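Local coordinates for protein Rv1989c (MbcT) (Mycobacterium tuberculosis, PDB 6FKG) that degrades NAD+ by phosphorolysis as the cell-killing toxin of a type II toxin-antitoxin pair, and is neutralised by its cognate antitoxin MbcA, at residues G45-P50 with S126-V131; I57-S62 with V151-T156; A100-T105 with Q141-P146. One frame throughout, in Å; residues are numbered along the deposited sequence.

Contact 1 (G45-P50 with S126-V131); sequences GGRWNP and SGCQAV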
# COMPACT_ATOMS: atom_id res chain seq x y z
N GLY B 45 -18.17 2.03 -22.06
CA GLY B 45 -18.73 0.70 -22.22
C GLY B 45 -20.18 0.82 -22.64
O GLY B 45 -20.78 1.89 -22.49
N GLY B 46 -20.74 -0.26 -23.18
CA GLY B 46 -22.16 -0.33 -23.53
C GLY B 46 -22.64 -1.72 -23.19
O GLY B 46 -21.84 -2.57 -22.79
N ARG B 47 -23.95 -1.98 -23.31
CA ARG B 47 -24.46 -3.28 -22.91
C ARG B 47 -23.69 -4.40 -23.61
O ARG B 47 -23.38 -5.42 -22.99
CB ARG B 47 -25.96 -3.42 -23.20
CG ARG B 47 -26.47 -4.83 -22.84
CD ARG B 47 -27.99 -4.89 -22.70
NE ARG B 47 -28.52 -4.00 -21.66
CZ ARG B 47 -28.73 -4.34 -20.39
NH1 ARG B 47 -28.48 -5.57 -19.94
NH2 ARG B 47 -29.22 -3.44 -19.55
N TRP B 48 -23.35 -4.17 -24.87
CA TRP B 48 -22.71 -5.20 -25.69
C TRP B 48 -21.23 -4.94 -26.01
O TRP B 48 -20.69 -5.52 -26.94
CB TRP B 48 -23.49 -5.35 -27.01
CG TRP B 48 -24.87 -5.92 -26.81
CD1 TRP B 48 -26.04 -5.23 -26.65
CD2 TRP B 48 -25.22 -7.32 -26.75
NE1 TRP B 48 -27.10 -6.11 -26.48
CE2 TRP B 48 -26.62 -7.39 -26.55
CE3 TRP B 48 -24.49 -8.50 -26.85
CZ2 TRP B 48 -27.29 -8.61 -26.46
CZ3 TRP B 48 -25.17 -9.73 -26.76
CH2 TRP B 48 -26.55 -9.76 -26.57
N ASN B 49 -20.56 -4.08 -25.26
CA ASN B 49 -19.11 -3.93 -25.44
C ASN B 49 -18.42 -3.49 -24.17
O ASN B 49 -18.90 -2.59 -23.47
CB ASN B 49 -18.77 -2.92 -26.56
CG ASN B 49 -19.09 -1.49 -26.18
OD1 ASN B 49 -20.25 -1.08 -26.23
ND2 ASN B 49 -18.06 -0.73 -25.78
N PRO B 50 -17.28 -4.11 -23.86
CA PRO B 50 -16.48 -3.62 -22.74
C PRO B 50 -15.89 -2.27 -23.15
O PRO B 50 -15.82 -1.98 -24.34
CB PRO B 50 -15.39 -4.68 -22.60
CG PRO B 50 -15.19 -5.17 -24.01
CD PRO B 50 -16.58 -5.15 -24.63
N SER B 126 -22.32 -7.86 -17.95
CA SER B 126 -21.08 -8.63 -18.12
C SER B 126 -21.15 -9.70 -19.21
O SER B 126 -20.24 -9.82 -20.03
CB SER B 126 -20.66 -9.30 -16.80
OG SER B 126 -21.52 -10.37 -16.44
N GLY B 127 -22.23 -10.47 -19.23
CA GLY B 127 -22.36 -11.53 -20.22
C GLY B 127 -22.42 -11.01 -21.64
O GLY B 127 -21.69 -11.49 -22.52
N CYS B 128 -23.29 -10.03 -21.89
CA CYS B 128 -23.37 -9.40 -23.21
C CYS B 128 -22.03 -8.78 -23.60
O CYS B 128 -21.62 -8.85 -24.77
CB CYS B 128 -24.45 -8.33 -23.25
SG CYS B 128 -26.14 -8.99 -23.00
N GLN B 129 -21.35 -8.13 -22.66
CA GLN B 129 -20.07 -7.49 -23.00
C GLN B 129 -19.02 -8.52 -23.40
O GLN B 129 -18.24 -8.29 -24.32
CB GLN B 129 -19.56 -6.64 -21.84
CG GLN B 129 -20.36 -5.36 -21.65
CD GLN B 129 -19.87 -4.54 -20.47
OE1 GLN B 129 -19.53 -5.09 -19.42
NE2 GLN B 129 -19.80 -3.23 -20.65
N ALA B 130 -18.99 -9.65 -22.71
CA ALA B 130 -18.04 -10.70 -23.05
C ALA B 130 -18.32 -11.23 -24.45
O ALA B 130 -17.40 -11.51 -25.22
CB ALA B 130 -18.09 -11.83 -22.04
N VAL B 131 -19.60 -11.35 -24.78
CA VAL B 131 -19.98 -11.84 -26.10
C VAL B 131 -19.61 -10.82 -27.19
O VAL B 131 -19.04 -11.20 -28.23
CB VAL B 131 -21.50 -12.17 -26.15
CG1 VAL B 131 -21.95 -12.46 -27.57
CG2 VAL B 131 -21.81 -13.37 -25.25

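Contact 2 (I57-S62 with V151-T156); sequences IYLADS and VGLVVT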
# COMPACT_ATOMS: atom_id res chain seq x y z
N ILE B 57 -20.99 1.36 -32.15
CA ILE B 57 -22.15 2.16 -32.52
C ILE B 57 -23.40 1.35 -32.27
O ILE B 57 -23.50 0.22 -32.74
CB ILE B 57 -22.15 2.55 -34.01
CG1 ILE B 57 -20.90 3.34 -34.40
CG2 ILE B 57 -23.38 3.37 -34.35
CD1 ILE B 57 -20.86 3.60 -35.90
N TYR B 58 -24.38 1.92 -31.57
CA TYR B 58 -25.62 1.21 -31.31
C TYR B 58 -26.76 1.74 -32.20
O TYR B 58 -27.06 2.93 -32.19
CB TYR B 58 -25.98 1.34 -29.82
CG TYR B 58 -25.10 0.47 -28.94
CD1 TYR B 58 -23.82 0.88 -28.58
CD2 TYR B 58 -25.55 -0.78 -28.51
CE1 TYR B 58 -23.01 0.07 -27.79
CE2 TYR B 58 -24.75 -1.59 -27.72
CZ TYR B 58 -23.47 -1.16 -27.38
OH TYR B 58 -22.67 -1.97 -26.61
N LEU B 59 -27.35 0.84 -32.99
CA LEU B 59 -28.44 1.19 -33.90
C LEU B 59 -29.64 0.29 -33.65
O LEU B 59 -29.50 -0.81 -33.15
CB LEU B 59 -28.01 1.06 -35.36
CG LEU B 59 -26.74 1.87 -35.71
CD1 LEU B 59 -25.63 0.94 -36.09
CD2 LEU B 59 -27.02 2.82 -36.83
N ALA B 60 -30.83 0.77 -34.04
CA ALA B 60 -32.04 -0.06 -33.97
C ALA B 60 -32.58 -0.28 -35.38
O ALA B 60 -32.26 0.50 -36.27
CB ALA B 60 -33.08 0.61 -33.10
N ASP B 61 -33.41 -1.31 -35.58
CA ASP B 61 -33.88 -1.65 -36.93
C ASP B 61 -35.15 -0.90 -37.36
O ASP B 61 -35.69 -1.15 -38.44
CB ASP B 61 -34.12 -3.17 -37.07
CG ASP B 61 -35.34 -3.66 -36.29
OD1 ASP B 61 -35.73 -3.03 -35.28
OD2 ASP B 61 -35.92 -4.69 -36.70
N SER B 62 -35.62 0.01 -36.52
CA SER B 62 -36.72 0.89 -36.89
C SER B 62 -36.66 2.15 -36.06
O SER B 62 -36.07 2.17 -34.98
CB SER B 62 -38.07 0.20 -36.67
OG SER B 62 -38.37 0.10 -35.29
N VAL B 151 -35.17 -4.98 -33.01
CA VAL B 151 -33.82 -5.55 -33.18
C VAL B 151 -32.75 -4.47 -33.09
O VAL B 151 -32.91 -3.38 -33.63
CB VAL B 151 -33.70 -6.31 -34.52
CG1 VAL B 151 -32.27 -6.77 -34.75
CG2 VAL B 151 -34.66 -7.49 -34.52
N GLY B 152 -31.67 -4.77 -32.37
CA GLY B 152 -30.54 -3.86 -32.27
C GLY B 152 -29.34 -4.35 -33.04
O GLY B 152 -29.17 -5.55 -33.28
N LEU B 153 -28.51 -3.40 -33.47
CA LEU B 153 -27.26 -3.71 -34.14
C LEU B 153 -26.14 -2.98 -33.42
O LEU B 153 -26.20 -1.76 -33.23
CB LEU B 153 -27.30 -3.30 -35.61
CG LEU B 153 -25.97 -3.37 -36.35
CD1 LEU B 153 -25.41 -4.80 -36.35
CD2 LEU B 153 -26.11 -2.83 -37.76
N VAL B 154 -25.12 -3.73 -33.02
CA VAL B 154 -23.93 -3.13 -32.44
C VAL B 154 -22.81 -3.26 -33.45
O VAL B 154 -22.43 -4.37 -33.79
CB VAL B 154 -23.53 -3.83 -31.13
CG1 VAL B 154 -22.44 -3.03 -30.42
CG2 VAL B 154 -24.76 -3.98 -30.24
N VAL B 155 -22.31 -2.13 -33.95
CA VAL B 155 -21.27 -2.14 -34.98
C VAL B 155 -19.92 -1.84 -34.33
O VAL B 155 -19.74 -0.80 -33.73
CB VAL B 155 -21.56 -1.12 -36.10
CG1 VAL B 155 -20.50 -1.23 -37.19
CG2 VAL B 155 -22.94 -1.36 -36.68
N THR B 156 -18.98 -2.76 -34.46
CA THR B 156 -17.76 -2.69 -33.66
C THR B 156 -16.56 -2.34 -34.52
O THR B 156 -16.31 -2.99 -35.53
CB THR B 156 -17.51 -4.02 -32.89
OG1 THR B 156 -17.54 -5.11 -33.81
CG2 THR B 156 -18.60 -4.25 -31.85

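Contact 3 (A100-T105 with Q141-P146); sequences AVLDLT and QGVLVP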
# COMPACT_ATOMS: atom_id res chain seq x y z
N ALA B 100 -21.35 -8.21 -41.77
CA ALA B 100 -21.12 -9.57 -41.29
C ALA B 100 -21.29 -9.60 -39.79
O ALA B 100 -20.39 -9.20 -39.05
CB ALA B 100 -19.72 -10.07 -41.70
N VAL B 101 -22.44 -10.08 -39.33
CA VAL B 101 -22.78 -9.95 -37.92
C VAL B 101 -23.07 -11.29 -37.25
O VAL B 101 -23.58 -12.21 -37.88
CB VAL B 101 -24.00 -9.03 -37.73
CG1 VAL B 101 -23.71 -7.64 -38.27
CG2 VAL B 101 -25.23 -9.63 -38.42
N LEU B 102 -22.71 -11.39 -35.98
CA LEU B 102 -23.16 -12.49 -35.14
C LEU B 102 -24.66 -12.34 -34.90
O LEU B 102 -25.10 -11.34 -34.33
CB LEU B 102 -22.40 -12.50 -33.82
CG LEU B 102 -22.77 -13.63 -32.85
CD1 LEU B 102 -22.38 -15.00 -33.40
CD2 LEU B 102 -22.09 -13.37 -31.51
N ASP B 103 -25.45 -13.32 -35.33
CA ASP B 103 -26.90 -13.21 -35.22
C ASP B 103 -27.42 -13.80 -33.92
O ASP B 103 -27.53 -15.01 -33.79
CB ASP B 103 -27.59 -13.91 -36.40
CG ASP B 103 -29.10 -13.74 -36.39
OD1 ASP B 103 -29.63 -12.99 -35.53
OD2 ASP B 103 -29.76 -14.34 -37.25
N LEU B 104 -27.77 -12.93 -32.97
CA LEU B 104 -28.29 -13.38 -31.69
C LEU B 104 -29.79 -13.08 -31.55
O LEU B 104 -30.30 -12.97 -30.44
CB LEU B 104 -27.52 -12.73 -30.53
CG LEU B 104 -26.02 -13.00 -30.52
CD1 LEU B 104 -25.34 -12.35 -29.30
CD2 LEU B 104 -25.74 -14.50 -30.55
N THR B 105 -30.49 -12.95 -32.68
CA THR B 105 -31.91 -12.64 -32.63
C THR B 105 -32.75 -13.88 -32.34
O THR B 105 -33.92 -13.76 -31.98
CB THR B 105 -32.40 -11.97 -33.93
OG1 THR B 105 -32.17 -12.84 -35.04
CG2 THR B 105 -31.65 -10.64 -34.16
N GLN B 141 -18.08 -8.00 -37.86
CA GLN B 141 -18.34 -6.58 -38.06
C GLN B 141 -19.35 -6.05 -37.04
O GLN B 141 -19.46 -4.84 -36.84
CB GLN B 141 -18.82 -6.32 -39.48
CG GLN B 141 -17.73 -6.55 -40.52
CD GLN B 141 -18.16 -6.10 -41.89
OE1 GLN B 141 -19.22 -6.49 -42.38
NE2 GLN B 141 -17.34 -5.28 -42.53
N GLY B 142 -20.07 -6.95 -36.38
CA GLY B 142 -20.97 -6.50 -35.35
C GLY B 142 -21.82 -7.61 -34.79
O GLY B 142 -21.60 -8.79 -35.07
N VAL B 143 -22.81 -7.23 -33.99
CA VAL B 143 -23.68 -8.21 -33.37
C VAL B 143 -25.13 -7.75 -33.53
O VAL B 143 -25.46 -6.59 -33.26
CB VAL B 143 -23.37 -8.40 -31.87
CG1 VAL B 143 -24.23 -9.53 -31.28
CG2 VAL B 143 -21.85 -8.69 -31.65
N LEU B 144 -25.98 -8.67 -33.98
CA LEU B 144 -27.40 -8.38 -34.13
C LEU B 144 -28.10 -8.99 -32.93
O LEU B 144 -27.97 -10.19 -32.65
CB LEU B 144 -27.93 -8.96 -35.44
CG LEU B 144 -29.25 -8.42 -35.99
CD1 LEU B 144 -29.04 -6.98 -36.46
CD2 LEU B 144 -29.69 -9.32 -37.12
N VAL B 145 -28.84 -8.15 -32.22
CA VAL B 145 -29.30 -8.49 -30.89
C VAL B 145 -30.77 -8.21 -30.75
O VAL B 145 -31.32 -7.38 -31.47
CB VAL B 145 -28.52 -7.69 -29.80
CG1 VAL B 145 -27.02 -7.98 -29.88
CG2 VAL B 145 -28.77 -6.16 -29.95
N PRO B 146 -31.43 -8.89 -29.81
CA PRO B 146 -32.81 -8.44 -29.57
C PRO B 146 -32.77 -7.10 -28.83
O PRO B 146 -31.81 -6.83 -28.10
CB PRO B 146 -33.40 -9.56 -28.72
CG PRO B 146 -32.22 -10.12 -27.98
CD PRO B 146 -30.99 -9.90 -28.84

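Contact 1 (G45-P50 with S126-V131)
Loop 45-50 meets the start of helix 126-137 through the Gln129 carboxamide and through Cys128 against the Trp48 ring. The polar part is carried by the carboxamide of Gln129. Its CG lies anti to the carbonyl carbon (chi1 -72°) and the chain runs on extended, so NE2 is delivered between two loop carbonyls. Gln129 NE2 donates to Gly46 O at 3.0 Å, coming in above the carbonyl plane with a moderately bent N-H angle of 141°, and it makes a weak bond to Asn49 O. The same turn is closed from within: Gly46 to Asn49 is a type I beta turn, and Gly46 O also accepts from Asn49 N, so this oxygen is gripped by two donors.

The apolar part centres on Cys128, whose side chain leaves the helix toward the loop. Cys128 CB and SG lie over one face of the Trp48 indole, SG 3.7 Å from the centroid of the six-membered ring and 14° off its normal, a sulfur-aromatic contact with a CH-pi contact from CB beside it. Val131 CG1 comes instead at the ring edge, 4.3 Å from Trp48 CZ3. The carbonyl Arg47 O also presses on the Cys128 side chain, 3.1 Å from Cys128 CB. Farther along, Pro50 CD rests 3.6 Å from Gln129 O.

The side-chain end of Arg47 turns to another partner, forming a salt bridge to the C-terminal carboxylate of Val115 of an MbcA chain. The loop side of this contact is therefore met by the antitoxin, which acts by blocking access to the toxin's active site. The loop follows helix 39-44 and leads to strand 56-60, while the helix packs through Ala130 and Val131 on helix 7-16.

Contact 2 (I57-S62 with V151-T156)
Strands 57-60 and 151-156 form an antiparallel pair in the mixed sheet of the RES domain, their axes 4.6 Å apart at closest approach and their directions 158° apart. Ile57 with Val155 and Leu59 with Leu153 are hydrogen-bonded pairs, each with two backbone bonds; that from Leu153 N to Leu59 O is 2.8 Å long and nearly straight at 170°. Tyr58-Val154 and Ala60-Gly152 are the non-hydrogen-bonded pairs between and beyond them.

On the Tyr58 side of the sheet, Val154 lies alongside the phenol: CG1 sits over the ring face, 4.0 Å from its centroid, and Val154 CG2 meets Tyr58 CE2 at the rim. On the other side, the Leu59 and Val155 side chains cross obliquely, Leu59 CD1 reaching 3.6 Å from Val155 CG2, in a layer continued by Leu99 and Ile94 of strand 89-103.

Outward, Tyr58 OH is held by Asn49 OD1 and Trp48 N, while its ring meets Phe114 of an MbcA chain, placing this face against the antitoxin. Past the strand end, Asp61 takes the crowded rotamer (chi1 71°), which turns its carboxylate back to the neighbouring strand: Val151 N donates to Asp61 OD1 at 3.0 Å, from above the carboxylate plane.

Contact 3 (A100-T105 with Q141-P146)
Strands 100-103 and 142-146 run parallel, with axes 4.3 Å apart at closest approach and N-to-C directions 40° apart, a marked twist. Backbone bonds alternate across the pair: Leu102 N donates to Gly142 O, and Leu102 O receives Leu144 N at 2.8 Å in its carbonyl plane. Beyond the strand end, Leu104 N reaches Leu144 O, nearly along the C=O axis. At the other end Gln141 N donates to Ala100 O, and the side chain of Gln141 adds a second bond: Ala100 N meets a lone pair of Gln141 OE1 at 2.8 Å, almost straight at 175°. Ala100 is thus clasped at its N-H and carbonyl by one residue.

Among the side chains, Leu144, with CG anti to the backbone N (chi1 -161°), has its CG 3.7 Å from Thr105 CG2. Its CB meets Val101 CG2 on the same face. On the face of Leu102 and Val143, the side chain of Leu104, just past the strand, crosses that of Val143 obliquely, with Leu104 CD1 3.6 Å from Val143 CG1. Asp103 OD1 fixes the exit from the strand as an Asx turn, accepting from Thr105 N at 3.0 Å, and takes Thr105 OG1 on its syn lone pair at 2.6 Å.

Gln141 NE2 is held by Arg161 O and Gln166 OE1. Val101 and Leu144 pack on Trp21 of strand 19-30. The face of Leu102 and Val143, with Leu104 beside it, packs against Val131 and Ala135 of helix 126-137, the last helix of the right-handed beta-alpha-beta crossover joining strands 89-103 and 142-147.

Overall arrangement
All three contacts lie within the RES domain. Contacts 2 and 3 have centres about 9 Å apart and share one mixed sheet, since strands 142-147 and 150-156 are consecutive and paired, through Gly152 N to Val145 O and Val154 O to Val143 N. Contact 1 sits about 14 Å from contact 2 and 13 Å from contact 3, between centres, where loop 45-50 and helix 126-137 meet one side of that sheet. Along the chain the order is 45-50, 57-62, 100-105, 126-131, 141-146, 151-156, so contact 1 interlocks with both others. Trp48 packs on Val145 and Leu104, so loop and sheet form one continuous packed unit; contacts 1 and 2 both touch MbcA, whereas no other chain touches contact 3.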